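Local coordinates for BepE protein (Bartonella henselae str. Houston-1, PDB 4YK3) that is a type IV secretion effector of Bartonella, represented here by its BID domain, which probably serves as the signal for translocation into host cells, at residues 56-61 with 73-78. Numbering follows the deposited sequence.
Sequences KEKMQE and SRQVAE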
ATOM      1  N   LYS A  56      -4.008   4.596   4.421  1.00 48.33           N
ATOM      2  CA  LYS A  56      -4.112   5.635   3.395  1.00 56.44           C
ATOM      3  C   LYS A  56      -3.082   6.752   3.565  1.00 55.53           C
ATOM      4  O   LYS A  56      -2.386   7.132   2.602  1.00 53.09           O
ATOM      5  CB  LYS A  56      -5.514   6.227   3.378  1.00 62.44           C
ATOM      6  CG  LYS A  56      -6.513   5.354   2.641  1.00 63.47           C
ATOM      7  CD  LYS A  56      -7.763   6.151   2.369  1.00 66.01           C
ATOM      8  CE  LYS A  56      -7.407   7.439   1.689  1.00 61.98           C
ATOM      9  NZ  LYS A  56      -8.623   8.163   1.210  1.00 77.06           N
ATOM     10  N   GLU A  57      -2.980   7.256   4.786  1.00 51.63           N
ATOM     11  CA  GLU A  57      -2.041   8.322   5.110  1.00 54.99           C
ATOM     12  C   GLU A  57      -0.590   7.918   4.820  1.00 59.31           C
ATOM     13  O   GLU A  57       0.164   8.665   4.185  1.00 56.91           O
ATOM     14  CB  GLU A  57      -2.200   8.714   6.576  1.00 66.44           C
ATOM     15  CG  GLU A  57      -1.392   9.918   7.016  1.00 69.52           C
ATOM     16  CD  GLU A  57      -1.874  10.464   8.350  1.00 77.36           C
ATOM     17  OE1 GLU A  57      -1.831   9.721   9.357  1.00 77.45           O
ATOM     18  OE2 GLU A  57      -2.321  11.630   8.381  1.00 85.55           O
ATOM     19  N   LYS A  58      -0.205   6.727   5.266  1.00 51.83           N
ATOM     20  CA  LYS A  58       1.159   6.266   5.079  1.00 52.74           C
ATOM     21  C   LYS A  58       1.482   6.028   3.602  1.00 54.00           C
ATOM     22  O   LYS A  58       2.618   6.205   3.188  1.00 49.39           O
ATOM     23  CB  LYS A  58       1.420   4.995   5.889  1.00 51.80           C
ATOM     24  CG  LYS A  58       1.520   5.241   7.398  1.00 66.50           C
ATOM     25  CD  LYS A  58       2.491   4.283   8.074  1.00 70.45           C
ATOM     26  CE  LYS A  58       2.620   4.589   9.562  1.00 83.20           C
ATOM     27  NZ  LYS A  58       3.710   3.807  10.218  1.00 86.65           N
ATOM     28  N   MET A  59       0.494   5.618   2.815  1.00 46.73           N
ATOM     29  CA  MET A  59       0.729   5.430   1.394  1.00 49.17           C
ATOM     30  C   MET A  59       0.957   6.781   0.717  1.00 51.85           C
ATOM     31  O   MET A  59       1.767   6.880  -0.202  1.00 50.42           O
ATOM     32  CB  MET A  59      -0.430   4.678   0.735  1.00 44.48           C
ATOM     33  CG  MET A  59      -0.363   3.168   0.943  1.00 41.47           C
ATOM     34  SD  MET A  59      -1.541   2.315  -0.104  1.00 42.39           S
ATOM     35  CE  MET A  59      -3.121   2.846   0.608  1.00 40.02           C
ATOM     36  N   GLN A  60       0.259   7.815   1.187  1.00 54.04           N
ATOM     37  CA  GLN A  60       0.485   9.166   0.681  1.00 58.18           C
ATOM     38  C   GLN A  60       1.881   9.613   1.069  1.00 60.66           C
ATOM     39  O   GLN A  60       2.582  10.241   0.279  1.00 59.40           O
ATOM     40  CB  GLN A  60      -0.553  10.157   1.212  1.00 67.13           C
ATOM     41  CG  GLN A  60      -1.943   9.986   0.615  1.00 79.46           C
ATOM     42  CD  GLN A  60      -1.958  10.168  -0.893  1.00 93.47           C
ATOM     43  OE1 GLN A  60      -1.627  11.241  -1.406  1.00100.67           O
ATOM     44  NE2 GLN A  60      -2.331   9.112  -1.613  1.00 92.31           N
ATOM     45  N   GLU A  61       2.297   9.264   2.281  1.00 59.66           N
ATOM     46  CA  GLU A  61       3.611   9.673   2.761  1.00 58.15           C
ATOM     47  C   GLU A  61       4.710   9.045   1.925  1.00 60.81           C
ATOM     48  O   GLU A  61       5.728   9.678   1.642  1.00 59.34           O
ATOM     49  CB  GLU A  61       3.784   9.315   4.236  1.00 59.88           C
ATOM     50  CG  GLU A  61       3.129  10.342   5.153  1.00 69.45           C
ATOM     51  CD  GLU A  61       2.919   9.846   6.575  1.00 74.80           C
ATOM     52  OE1 GLU A  61       3.330   8.704   6.890  1.00 72.47           O
ATOM     53  OE2 GLU A  61       2.340  10.610   7.374  1.00 79.77           O
ATOM     54  N   SER A  73       6.367  -1.478   4.106  1.00 35.29           N
ATOM     55  CA  SER A  73       6.134  -2.860   3.731  1.00 41.01           C
ATOM     56  C   SER A  73       6.525  -3.842   4.840  1.00 41.30           C
ATOM     57  O   SER A  73       5.765  -4.754   5.156  1.00 42.58           O
ATOM     58  CB  SER A  73       6.897  -3.187   2.456  1.00 48.73           C
ATOM     59  OG  SER A  73       6.094  -3.989   1.621  1.00 55.49           O
ATOM     60  N   ARG A  74       7.707  -3.662   5.422  1.00 38.43           N
ATOM     61  CA  ARG A  74       8.170  -4.585   6.439  1.00 42.18           C
ATOM     62  C   ARG A  74       7.297  -4.465   7.690  1.00 42.48           C
ATOM     63  O   ARG A  74       6.922  -5.477   8.280  1.00 46.11           O
ATOM     64  CB  ARG A  74       9.642  -4.344   6.775  1.00 44.75           C
ATOM     65  N   GLN A  75       6.942  -3.242   8.070  1.00 37.25           N
ATOM     66  CA  GLN A  75       6.166  -3.048   9.290  1.00 33.53           C
ATOM     67  C   GLN A  75       4.848  -3.824   9.207  1.00 36.30           C
ATOM     68  O   GLN A  75       4.463  -4.528  10.145  1.00 35.49           O
ATOM     69  CB  GLN A  75       5.885  -1.565   9.553  1.00 32.76           C
ATOM     70  CG  GLN A  75       4.965  -1.354  10.772  1.00 40.56           C
ATOM     71  CD  GLN A  75       4.551   0.095  11.006  1.00 46.42           C
ATOM     72  OE1 GLN A  75       4.895   0.990  10.230  1.00 48.74           O
ATOM     73  NE2 GLN A  75       3.797   0.329  12.087  1.00 42.30           N
ATOM     74  N   VAL A  76       4.167  -3.726   8.071  1.00 31.09           N
ATOM     75  CA  VAL A  76       2.887  -4.401   7.964  1.00 31.03           C
ATOM     76  C   VAL A  76       3.094  -5.906   7.899  1.00 35.47           C
ATOM     77  O   VAL A  76       2.339  -6.652   8.504  1.00 34.01           O
ATOM     78  CB  VAL A  76       2.094  -3.888   6.765  1.00 32.62           C
ATOM     79  CG1 VAL A  76       0.900  -4.793   6.456  1.00 31.98           C
ATOM     80  CG2 VAL A  76       1.620  -2.480   7.051  1.00 28.42           C
ATOM     81  N   ALA A  77       4.141  -6.354   7.214  1.00 29.52           N
ATOM     82  CA  ALA A  77       4.322  -7.785   7.034  1.00 31.23           C
ATOM     83  C   ALA A  77       4.825  -8.436   8.303  1.00 35.28           C
ATOM     84  O   ALA A  77       4.483  -9.572   8.602  1.00 33.99           O
ATOM     85  CB  ALA A  77       5.285  -8.077   5.864  1.00 34.35           C
ATOM     86  N   GLU A  78       5.660  -7.739   9.055  1.00 33.18           N
ATOM     87  CA  GLU A  78       6.243  -8.420  10.199  1.00 35.45           C
ATOM     88  C   GLU A  78       5.668  -7.922  11.521  1.00 33.49           C
ATOM     89  O   GLU A  78       5.929  -8.480  12.566  1.00 38.35           O
ATOM     90  CB  GLU A  78       7.760  -8.311  10.154  1.00 39.09           C
ATOM     91  CG  GLU A  78       8.337  -9.378   9.198  1.00 46.33           C
ATOM     92  CD  GLU A  78       7.915 -10.831   9.571  1.00 63.39           C
ATOM     93  OE1 GLU A  78       7.908 -11.167  10.785  1.00 61.68           O
ATOM     94  OE2 GLU A  78       7.594 -11.641   8.658  1.00 46.06           O
TER
HETATM   95  O   HOH W   1       2.378   3.061  12.510  1.00 48.55           O
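Lys-58 and Gln-75 make the single direct contact between 56-61 and 73-78, a hydrogen bond from Lys-58 NZ to Gln-75 OE1 at 3.1 Å. The ammonium nitrogen lies in the carbonyl plane on a lone pair of OE1, with a C=O...N angle of 124°. Water 1 adds a second route, accepting from Lys-58 NZ at 2.8 Å and from Gln-75 NE2 at 3.1 Å, so that both ends of the amide are linked to the same ammonium group. NE2 also hydrogen-bonds to Ser-82 OG, and together these bonds should fix the rotation of the amide.

The two side chains meet at about a right angle. Gln-75 reaches the ammonium group as an extended chain, its CG opposite the backbone N (chi1 175°), whereas Lys-58 bends at chi2 (-147°). Only 59 Å² is buried in total, which marks a polar bridge at the surface, not core packing.

Behind it, Met-59 packs on Gln-38 and Val-41 of helix 32-49, while Val-76 touches Tyr-49 of that helix and Leu-109 and Leu-113 of helix 97-129. The bridge thus joins helices 56-64 and 69-78 on the outside of the four-helix bundle characteristic of the BID fold.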